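Local coordinates for borrelidin polyketide synthase, type I (Streptomyces parvulus, PDB 6OBT), which probably dehydrates beta-hydroxyacyl polyketide intermediates as the dehydratase domain of a modular synthase that builds borrelidin, at residues P82-L91 with Y224-V235; C99-P110 with V148-G158. All coordinates share one frame; numbering follows the deposited sequence.

Contact 1 of 2, residues P82-L91 with Y224-V235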
loop_
_atom_site.group_PDB
_atom_site.type_symbol
_atom_site.label_atom_id
_atom_site.label_comp_id
_atom_site.label_asym_id
_atom_site.label_seq_id
_atom_site.Cartn_x
_atom_site.Cartn_y
_atom_site.Cartn_z
ATOM N N PRO A 82 12.767 -16.920 10.503
ATOM C CA PRO A 82 14.092 -17.265 9.983
ATOM C C PRO A 82 14.575 -16.172 9.035
ATOM O O PRO A 82 13.801 -15.610 8.259
ATOM C CB PRO A 82 13.879 -18.617 9.285
ATOM C CG PRO A 82 12.415 -18.805 9.165
ATOM C CD PRO A 82 11.719 -17.880 10.124
ATOM N N GLY A 83 15.853 -15.812 9.169
ATOM C CA GLY A 83 16.438 -14.808 8.293
ATOM C C GLY A 83 16.268 -15.113 6.818
ATOM O O GLY A 83 16.128 -14.195 5.999
ATOM N N VAL A 84 16.249 -16.394 6.448
ATOM C CA VAL A 84 16.069 -16.719 5.034
ATOM C C VAL A 84 14.677 -16.332 4.545
ATOM O O VAL A 84 14.464 -16.242 3.335
ATOM C CB VAL A 84 16.332 -18.208 4.738
ATOM C CG1 VAL A 84 17.825 -18.556 4.934
ATOM C CG2 VAL A 84 15.440 -19.091 5.585
ATOM N N VAL A 85 13.714 -16.079 5.442
ATOM C CA VAL A 85 12.427 -15.575 4.960
ATOM C C VAL A 85 12.622 -14.246 4.234
ATOM O O VAL A 85 11.989 -13.983 3.203
ATOM C CB VAL A 85 11.409 -15.433 6.116
ATOM C CG1 VAL A 85 10.243 -14.545 5.674
ATOM C CG2 VAL A 85 10.892 -16.800 6.539
ATOM N N TRP A 86 13.510 -13.391 4.751
ATOM C CA TRP A 86 13.696 -12.099 4.100
ATOM C C TRP A 86 14.382 -12.257 2.752
ATOM O O TRP A 86 14.149 -11.455 1.846
ATOM C CB TRP A 86 14.492 -11.156 4.993
ATOM C CG TRP A 86 13.857 -10.928 6.380
ATOM C CD1 TRP A 86 14.403 -11.230 7.585
ATOM C CD2 TRP A 86 12.569 -10.351 6.655
ATOM N NE1 TRP A 86 13.535 -10.884 8.602
ATOM C CE2 TRP A 86 12.405 -10.342 8.053
ATOM C CE3 TRP A 86 11.538 -9.849 5.848
ATOM C CZ2 TRP A 86 11.250 -9.832 8.673
ATOM C CZ3 TRP A 86 10.397 -9.349 6.456
ATOM C CH2 TRP A 86 10.261 -9.349 7.856
ATOM N N VAL A 87 15.215 -13.290 2.585
ATOM C CA VAL A 87 15.810 -13.517 1.268
ATOM C C VAL A 87 14.758 -14.029 0.292
ATOM O O VAL A 87 14.706 -13.603 -0.870
ATOM C CB VAL A 87 17.007 -14.486 1.360
ATOM C CG1 VAL A 87 17.687 -14.603 -0.031
ATOM C CG2 VAL A 87 17.993 -14.006 2.397
ATOM N N GLU A 88 13.941 -14.990 0.738
ATOM C CA GLU A 88 12.825 -15.486 -0.058
ATOM C C GLU A 88 11.918 -14.351 -0.533
ATOM O O GLU A 88 11.518 -14.304 -1.714
ATOM C CB GLU A 88 12.057 -16.522 0.780
ATOM C CG GLU A 88 10.550 -16.647 0.481
ATOM C CD GLU A 88 10.295 -17.524 -0.723
ATOM O OE1 GLU A 88 9.127 -17.846 -1.021
ATOM O OE2 GLU A 88 11.286 -17.893 -1.381
ATOM N N LEU A 89 11.574 -13.419 0.370
ATOM C CA LEU A 89 10.736 -12.286 -0.028
ATOM C C LEU A 89 11.453 -11.388 -1.028
ATOM O O LEU A 89 10.834 -10.881 -1.961
ATOM C CB LEU A 89 10.307 -11.478 1.207
ATOM C CG LEU A 89 9.362 -12.223 2.146
ATOM C CD1 LEU A 89 9.051 -11.400 3.414
ATOM C CD2 LEU A 89 8.095 -12.622 1.427
ATOM N N ALA A 90 12.756 -11.158 -0.838
ATOM C CA ALA A 90 13.493 -10.358 -1.808
ATOM C C ALA A 90 13.509 -11.032 -3.177
ATOM O O ALA A 90 13.333 -10.362 -4.205
ATOM C CB ALA A 90 14.919 -10.115 -1.313
ATOM N N LEU A 91 13.711 -12.359 -3.210
ATOM C CA LEU A 91 13.705 -13.086 -4.483
ATOM C C LEU A 91 12.348 -12.979 -5.165
ATOM O O LEU A 91 12.263 -12.878 -6.398
ATOM C CB LEU A 91 14.067 -14.560 -4.259
ATOM C CG LEU A 91 15.543 -14.837 -3.989
ATOM C CD1 LEU A 91 15.743 -16.169 -3.244
ATOM C CD2 LEU A 91 16.287 -14.869 -5.326
ATOM N N TYR A 224 5.051 -20.115 -2.214
ATOM C CA TYR A 224 6.425 -19.761 -1.900
ATOM C C TYR A 224 7.295 -19.975 -3.129
ATOM O O TYR A 224 6.958 -20.751 -4.024
ATOM C CB TYR A 224 6.950 -20.593 -0.726
ATOM C CG TYR A 224 6.167 -20.368 0.540
ATOM C CD1 TYR A 224 6.505 -19.337 1.401
ATOM C CD2 TYR A 224 5.103 -21.195 0.885
ATOM C CE1 TYR A 224 5.802 -19.110 2.561
ATOM C CE2 TYR A 224 4.385 -20.981 2.065
ATOM C CZ TYR A 224 4.744 -19.933 2.895
ATOM O OH TYR A 224 4.047 -19.691 4.067
ATOM N N GLY A 225 8.411 -19.256 -3.178
ATOM C CA GLY A 225 9.411 -19.527 -4.184
ATOM C C GLY A 225 10.156 -20.772 -3.724
ATOM O O GLY A 225 10.084 -21.829 -4.367
ATOM N N LEU A 226 10.841 -20.652 -2.588
ATOM C CA LEU A 226 11.439 -21.780 -1.870
ATOM C C LEU A 226 10.942 -21.747 -0.438
ATOM O O LEU A 226 11.230 -20.791 0.297
ATOM C CB LEU A 226 12.970 -21.724 -1.911
ATOM C CG LEU A 226 13.699 -22.885 -1.215
ATOM C CD1 LEU A 226 13.341 -24.197 -1.901
ATOM C CD2 LEU A 226 15.196 -22.670 -1.231
ATOM N N HIS A 227 10.189 -22.778 -0.038
ATOM C CA HIS A 227 9.581 -22.793 1.292
ATOM C C HIS A 227 10.618 -22.468 2.367
ATOM O O HIS A 227 11.707 -23.069 2.375
ATOM C CB HIS A 227 8.966 -24.164 1.590
ATOM C CG HIS A 227 8.058 -24.179 2.780
ATOM N ND1 HIS A 227 8.529 -24.234 4.077
ATOM C CD2 HIS A 227 6.706 -24.154 2.869
ATOM C CE1 HIS A 227 7.504 -24.229 4.914
ATOM N NE2 HIS A 227 6.385 -24.183 4.207
ATOM N N PRO A 228 10.310 -21.561 3.304
ATOM C CA PRO A 228 11.305 -21.177 4.327
ATOM C C PRO A 228 11.922 -22.331 5.100
ATOM O O PRO A 228 13.096 -22.243 5.488
ATOM C CB PRO A 228 10.496 -20.249 5.245
ATOM C CG PRO A 228 9.536 -19.581 4.299
ATOM C CD PRO A 228 9.147 -20.649 3.298
ATOM N N GLY A 229 11.166 -23.394 5.374
ATOM C CA GLY A 229 11.731 -24.477 6.165
ATOM C C GLY A 229 12.800 -25.232 5.408
ATOM O O GLY A 229 13.772 -25.720 6.001
ATOM N N LEU A 230 12.637 -25.334 4.095
ATOM C CA LEU A 230 13.629 -25.997 3.261
ATOM C C LEU A 230 14.792 -25.059 2.964
ATOM O O LEU A 230 15.958 -25.458 3.047
ATOM C CB LEU A 230 12.963 -26.477 1.977
ATOM C CG LEU A 230 13.833 -27.200 0.962
ATOM C CD1 LEU A 230 14.430 -28.420 1.625
ATOM C CD2 LEU A 230 13.012 -27.599 -0.224
ATOM N N PHE A 231 14.479 -23.796 2.652
ATOM C CA PHE A 231 15.505 -22.765 2.542
ATOM C C PHE A 231 16.373 -22.717 3.804
ATOM O O PHE A 231 17.608 -22.660 3.721
ATOM C CB PHE A 231 14.807 -21.415 2.276
ATOM C CG PHE A 231 15.651 -20.384 1.556
ATOM C CD1 PHE A 231 15.035 -19.372 0.832
ATOM C CD2 PHE A 231 17.032 -20.385 1.648
ATOM C CE1 PHE A 231 15.776 -18.403 0.179
ATOM C CE2 PHE A 231 17.779 -19.422 1.006
ATOM C CZ PHE A 231 17.154 -18.425 0.280
ATOM N N ASP A 232 15.750 -22.752 4.993
ATOM C CA ASP A 232 16.542 -22.651 6.213
ATOM C C ASP A 232 17.396 -23.898 6.431
ATOM O O ASP A 232 18.547 -23.809 6.886
ATOM C CB ASP A 232 15.640 -22.427 7.430
ATOM C CG ASP A 232 16.429 -22.259 8.694
ATOM O OD1 ASP A 232 16.380 -23.155 9.578
ATOM O OD2 ASP A 232 17.142 -21.239 8.785
ATOM N N ALA A 233 16.845 -25.072 6.138
ATOM C CA ALA A 233 17.628 -26.291 6.326
ATOM C C ALA A 233 18.800 -26.359 5.350
ATOM O O ALA A 233 19.835 -26.958 5.673
ATOM C CB ALA A 233 16.729 -27.510 6.181
ATOM N N ALA A 234 18.672 -25.728 4.177
ATOM C CA ALA A 234 19.802 -25.622 3.254
ATOM C C ALA A 234 20.971 -24.900 3.911
ATOM O O ALA A 234 22.132 -25.310 3.770
ATOM C CB ALA A 234 19.375 -24.897 1.976
ATOM N N VAL A 235 20.671 -23.835 4.653
ATOM C CA VAL A 235 21.686 -23.029 5.325
ATOM C C VAL A 235 22.143 -23.681 6.622
ATOM O O VAL A 235 23.343 -23.708 6.922
ATOM C CB VAL A 235 21.141 -21.607 5.574
ATOM C CG1 VAL A 235 22.119 -20.820 6.431
ATOM C CG2 VAL A 235 20.898 -20.905 4.249
HETATM O O HOH W 1 17.294 -18.521 8.349
#

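Contact 2 of 2, residues C99-P110 with V148-G158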
loop_
_atom_site.group_PDB
_atom_site.type_symbol
_atom_site.label_atom_id
_atom_site.label_comp_id
_atom_site.label_asym_id
_atom_site.label_seq_id
_atom_site.Cartn_x
_atom_site.Cartn_y
_atom_site.Cartn_z
ATOM N N CYS A 99 14.173 -8.010 -11.558
ATOM C CA CYS A 99 15.525 -8.121 -11.003
ATOM C C CYS A 99 15.686 -9.540 -10.455
ATOM O O CYS A 99 15.345 -9.823 -9.307
ATOM C CB CYS A 99 15.763 -7.073 -9.907
ATOM S SG CYS A 99 15.833 -5.339 -10.445
ATOM N N ASP A 100 16.215 -10.433 -11.278
ATOM C CA ASP A 100 16.282 -11.847 -10.928
ATOM C C ASP A 100 17.401 -12.180 -9.944
ATOM O O ASP A 100 17.652 -13.366 -9.693
ATOM C CB ASP A 100 16.448 -12.682 -12.195
ATOM C CG ASP A 100 17.774 -12.438 -12.872
ATOM O OD1 ASP A 100 18.575 -13.390 -12.990
ATOM O OD2 ASP A 100 18.019 -11.281 -13.276
ATOM N N SER A 101 18.086 -11.189 -9.380
ATOM C CA SER A 101 19.199 -11.467 -8.486
ATOM C C SER A 101 19.091 -10.603 -7.241
ATOM O O SER A 101 18.780 -9.409 -7.322
ATOM C CB SER A 101 20.549 -11.220 -9.164
ATOM O OG SER A 101 21.612 -11.263 -8.223
ATOM N N VAL A 102 19.322 -11.226 -6.091
ATOM C CA VAL A 102 19.545 -10.490 -4.846
ATOM C C VAL A 102 21.054 -10.268 -4.802
ATOM O O VAL A 102 21.825 -11.133 -4.379
ATOM C CB VAL A 102 19.007 -11.238 -3.624
ATOM C CG1 VAL A 102 19.260 -10.443 -2.355
ATOM C CG2 VAL A 102 17.500 -11.499 -3.773
ATOM N N ASP A 103 21.485 -9.122 -5.340
ATOM C CA ASP A 103 22.902 -8.768 -5.316
ATOM C C ASP A 103 23.439 -8.773 -3.895
ATOM O O ASP A 103 24.584 -9.176 -3.648
ATOM C CB ASP A 103 23.113 -7.386 -5.939
ATOM C CG ASP A 103 23.028 -7.395 -7.460
ATOM O OD1 ASP A 103 23.241 -6.322 -8.067
ATOM O OD2 ASP A 103 22.737 -8.464 -8.044
ATOM N N GLU A 104 22.617 -8.330 -2.944
ATOM C CA GLU A 104 23.078 -8.062 -1.590
ATOM C C GLU A 104 21.864 -7.991 -0.676
ATOM O O GLU A 104 20.902 -7.280 -0.989
ATOM C CB GLU A 104 23.854 -6.739 -1.571
ATOM C CG GLU A 104 25.057 -6.695 -0.679
ATOM C CD GLU A 104 25.412 -5.271 -0.295
ATOM O OE1 GLU A 104 25.623 -5.009 0.911
ATOM O OE2 GLU A 104 25.471 -4.414 -1.206
ATOM N N LEU A 105 21.901 -8.721 0.442
ATOM C CA LEU A 105 20.904 -8.536 1.497
ATOM C C LEU A 105 21.582 -8.707 2.850
ATOM O O LEU A 105 22.281 -9.698 3.084
ATOM C CB LEU A 105 19.725 -9.509 1.370
ATOM C CG LEU A 105 18.498 -9.039 2.163
ATOM C CD1 LEU A 105 17.877 -7.797 1.520
ATOM C CD2 LEU A 105 17.464 -10.134 2.318
ATOM N N THR A 106 21.388 -7.736 3.733
ATOM C CA THR A 106 22.026 -7.730 5.041
ATOM C C THR A 106 20.933 -7.698 6.093
ATOM O O THR A 106 20.064 -6.815 6.052
ATOM C CB THR A 106 22.947 -6.521 5.198
ATOM O OG1 THR A 106 23.714 -6.349 3.998
ATOM C CG2 THR A 106 23.890 -6.736 6.375
ATOM N N LEU A 107 20.951 -8.666 7.004
ATOM C CA LEU A 107 19.912 -8.709 8.027
ATOM C C LEU A 107 20.266 -7.774 9.177
ATOM O O LEU A 107 21.440 -7.515 9.459
ATOM C CB LEU A 107 19.708 -10.140 8.528
ATOM C CG LEU A 107 19.389 -11.135 7.402
ATOM C CD1 LEU A 107 19.082 -12.522 7.920
ATOM C CD2 LEU A 107 18.228 -10.632 6.537
ATOM N N GLN A 108 19.229 -7.240 9.832
ATOM C CA GLN A 108 19.429 -6.312 10.940
ATOM C C GLN A 108 18.710 -6.895 12.146
ATOM O O GLN A 108 19.054 -7.996 12.583
ATOM C CB GLN A 108 18.988 -4.908 10.558
ATOM C CG GLN A 108 19.722 -4.328 9.361
ATOM C CD GLN A 108 19.293 -2.900 9.064
ATOM O OE1 GLN A 108 18.528 -2.302 9.821
ATOM N NE2 GLN A 108 19.782 -2.350 7.959
ATOM N N SER A 109 17.702 -6.219 12.674
ATOM C CA SER A 109 17.013 -6.683 13.869
ATOM C C SER A 109 16.227 -7.952 13.558
ATOM O O SER A 109 15.604 -8.047 12.494
ATOM C CB SER A 109 16.053 -5.603 14.373
ATOM O OG SER A 109 16.700 -4.346 14.442
ATOM N N PRO A 110 16.201 -8.920 14.464
ATOM C CA PRO A 110 15.368 -10.104 14.249
ATOM C C PRO A 110 13.904 -9.792 14.528
ATOM O O PRO A 110 13.556 -8.789 15.161
ATOM C CB PRO A 110 15.929 -11.112 15.258
ATOM C CG PRO A 110 16.402 -10.242 16.395
ATOM C CD PRO A 110 16.876 -8.942 15.777
ATOM N N VAL A 148 10.237 -1.348 12.372
ATOM C CA VAL A 148 11.535 -1.957 12.654
ATOM C C VAL A 148 12.089 -2.465 11.337
ATOM O O VAL A 148 11.372 -3.125 10.580
ATOM C CB VAL A 148 11.446 -3.117 13.669
ATOM C CG1 VAL A 148 12.813 -3.783 13.828
ATOM C CG2 VAL A 148 10.950 -2.619 15.014
ATOM N N THR A 149 13.351 -2.153 11.057
ATOM C CA THR A 149 13.982 -2.592 9.814
ATOM C C THR A 149 14.665 -3.938 10.045
ATOM O O THR A 149 15.528 -4.065 10.923
ATOM C CB THR A 149 14.990 -1.559 9.309
ATOM O OG1 THR A 149 14.375 -0.264 9.235
ATOM C CG2 THR A 149 15.536 -1.968 7.922
ATOM N N HIS A 150 14.278 -4.936 9.257
ATOM C CA HIS A 150 14.805 -6.278 9.414
ATOM C C HIS A 150 15.831 -6.637 8.353
ATOM O O HIS A 150 16.617 -7.560 8.576
ATOM C CB HIS A 150 13.662 -7.304 9.387
ATOM C CG HIS A 150 12.688 -7.129 10.506
ATOM N ND1 HIS A 150 13.033 -7.324 11.827
ATOM C CD2 HIS A 150 11.394 -6.728 10.506
ATOM C CE1 HIS A 150 11.988 -7.062 12.596
ATOM N NE2 HIS A 150 10.982 -6.697 11.816
ATOM N N ALA A 151 15.859 -5.926 7.227
ATOM C CA ALA A 151 16.835 -6.230 6.183
ATOM C C ALA A 151 16.887 -5.084 5.182
ATOM O O ALA A 151 15.888 -4.395 4.952
ATOM C CB ALA A 151 16.501 -7.539 5.464
ATOM N N GLU A 152 18.070 -4.888 4.594
ATOM C CA GLU A 152 18.266 -3.913 3.530
ATOM C C GLU A 152 19.184 -4.530 2.489
ATOM O O GLU A 152 20.053 -5.343 2.820
ATOM C CB GLU A 152 18.852 -2.594 4.053
ATOM C CG GLU A 152 17.889 -1.840 4.992
ATOM C CD GLU A 152 18.379 -0.461 5.384
ATOM O OE1 GLU A 152 18.882 -0.305 6.515
ATOM O OE2 GLU A 152 18.249 0.476 4.569
ATOM N N GLY A 153 18.973 -4.165 1.232
ATOM C CA GLY A 153 19.790 -4.761 0.196
ATOM C C GLY A 153 19.543 -4.160 -1.169
ATOM O O GLY A 153 18.912 -3.107 -1.311
ATOM N N ILE A 154 20.055 -4.872 -2.175
ATOM C CA ILE A 154 20.137 -4.415 -3.561
ATOM C C ILE A 154 19.690 -5.558 -4.459
ATOM O O ILE A 154 20.211 -6.675 -4.347
ATOM C CB ILE A 154 21.573 -3.999 -3.942
ATOM C CG1 ILE A 154 22.179 -3.064 -2.893
ATOM C CG2 ILE A 154 21.631 -3.428 -5.358
ATOM C CD1 ILE A 154 21.769 -1.636 -3.052
ATOM N N LEU A 155 18.738 -5.284 -5.347
ATOM C CA LEU A 155 18.295 -6.248 -6.342
ATOM C C LEU A 155 18.935 -5.906 -7.677
ATOM O O LEU A 155 19.014 -4.734 -8.053
ATOM C CB LEU A 155 16.774 -6.260 -6.473
ATOM C CG LEU A 155 16.042 -6.454 -5.144
ATOM C CD1 LEU A 155 14.555 -6.135 -5.306
ATOM C CD2 LEU A 155 16.271 -7.881 -4.623
ATOM N N GLY A 156 19.409 -6.936 -8.386
ATOM C CA GLY A 156 20.156 -6.736 -9.603
ATOM C C GLY A 156 19.690 -7.673 -10.703
ATOM O O GLY A 156 18.845 -8.548 -10.496
ATOM N N ALA A 157 20.258 -7.461 -11.879
ATOM C CA ALA A 157 19.940 -8.260 -13.047
ATOM C C ALA A 157 20.901 -9.433 -13.157
ATOM O O ALA A 157 22.080 -9.331 -12.802
ATOM C CB ALA A 157 20.007 -7.415 -14.317
ATOM N N GLY A 158 20.371 -10.558 -13.636
ATOM C CA GLY A 158 21.157 -11.721 -14.005
ATOM C C GLY A 158 22.198 -12.172 -13.004
ATOM O O GLY A 158 22.092 -11.900 -11.805
HETATM O O HOH W 2 16.559 -9.610 10.525
#

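Contact 1 of 2, residues P82-L91 with Y224-V235
Helices 83-91 and 228-235 cross at 117° with their axes 9.1 Å apart, meeting where Val84 and Phe231 each fit as a knob into a hole of the other helix. Val84 lies over one face of the Phe231 ring, CB 4.0 Å from the centroid in a CH-pi contact. Its two methyls part from there: CG1 reaches Val235 CG2 at 3.9 Å, while CG2 sits against the backbone and CB of Asp232. Val87, Glu88 and Leu91 complete the pocket round the ring, and Val85 CG2 packs against the Pro228 ring, 3.7 Å from Pro228 CB. In the double hot-dog fold of polyketide synthase dehydratases these are the central helices of the two halves, and Asp232 and His236 have the Asp-x-x-x-Gln/His spacing known from such domains. Asp232 OD1 bonds His236, whereas OD2 accepts from a water, 2.8 Å away, that in turn accepts from Val84 N. Further along, Glu88 clasps the loop leading into helix 228-235. Its chain bends at chi2 (82°), presenting both oxygens to consecutive amides: Gly225 N meets the syn lone pair of OE1 at 2.7 Å, and Leu226 N meets OE2 on its syn side in a nearly straight bond of 3.0 Å, though tilted 30° from the carboxylate plane. His42 also bonds OE1, so the buried carboxylate has three partners. His227 is the N-cap of helix 228-235, its ND1 accepting from Gly229 N at 3.1 Å.

Contact 2 of 2, residues C99-P110 with V148-G158
Thr106 and Glu152 exchange two backbone hydrogen bonds, as do Ser101 with Gly156 and Glu104 with Ile154, pairing strands 101-107 and 148-156 antiparallel. Two classic beta bulges interrupt the regular register: Asp100 and Ser101 face Gly156, and Asp103 and Glu104 face Ile154. Within the second bulge, Asp103 lays its carboxylate against Gly156 CA (OD1 3.5 Å away) and accepts from Ser101 OG through OD2. Among polar side chains, Gln108 NE2 reaches the anti lone pair of Glu152 OE1 at 2.7 Å, the amide and carboxylate planes 64° apart. His150 ND1 donates to Ser109 O at 2.8 Å; the oxygen lies in the ring plane, while ND1 stands well above the plane of the carbonyl. NE2 bonds Ser140, so both nitrogens fix the imidazole. A water donates to Ser109 O and His150 O, closing the same end. Apolar contacts gather on the face of Val102, Leu105, Leu107, Ala151 and Leu155. Leu107 CD2 meets Ala151 CB at 3.7 Å, and Val102 CG2 lies alongside Leu155 CD2. Leu105 turns CG away from its own N (chi1 -162°) and CD1 back over the partner strand, 3.5 Å from Glu152 O and beside Gly153. That face receives helix 83-97, the arrangement of a hot-dog fold, in which an antiparallel sheet wraps round a central helix.

Helix 83-97 joins the two contacts. Contact 1 is buried near the centre of the chain and brings this helix against helix 228-236; contact 2 lies farther out, about 13 Å away between centres, with its apolar face inward and Glu104 and Glu152 on the other. Trp86 and Ala90 take the helix side away from contact 1: Trp86 meets the His150 ring nearly parallel, and Ala90 packs on Val102. Val87 and Leu91 serve both, touching Phe231 as well as Leu105 and Val102 respectively. Contact 1 relies on interlocking side chains and one carboxylate gripping a loop, contact 2 chiefly on backbone hydrogen bonds.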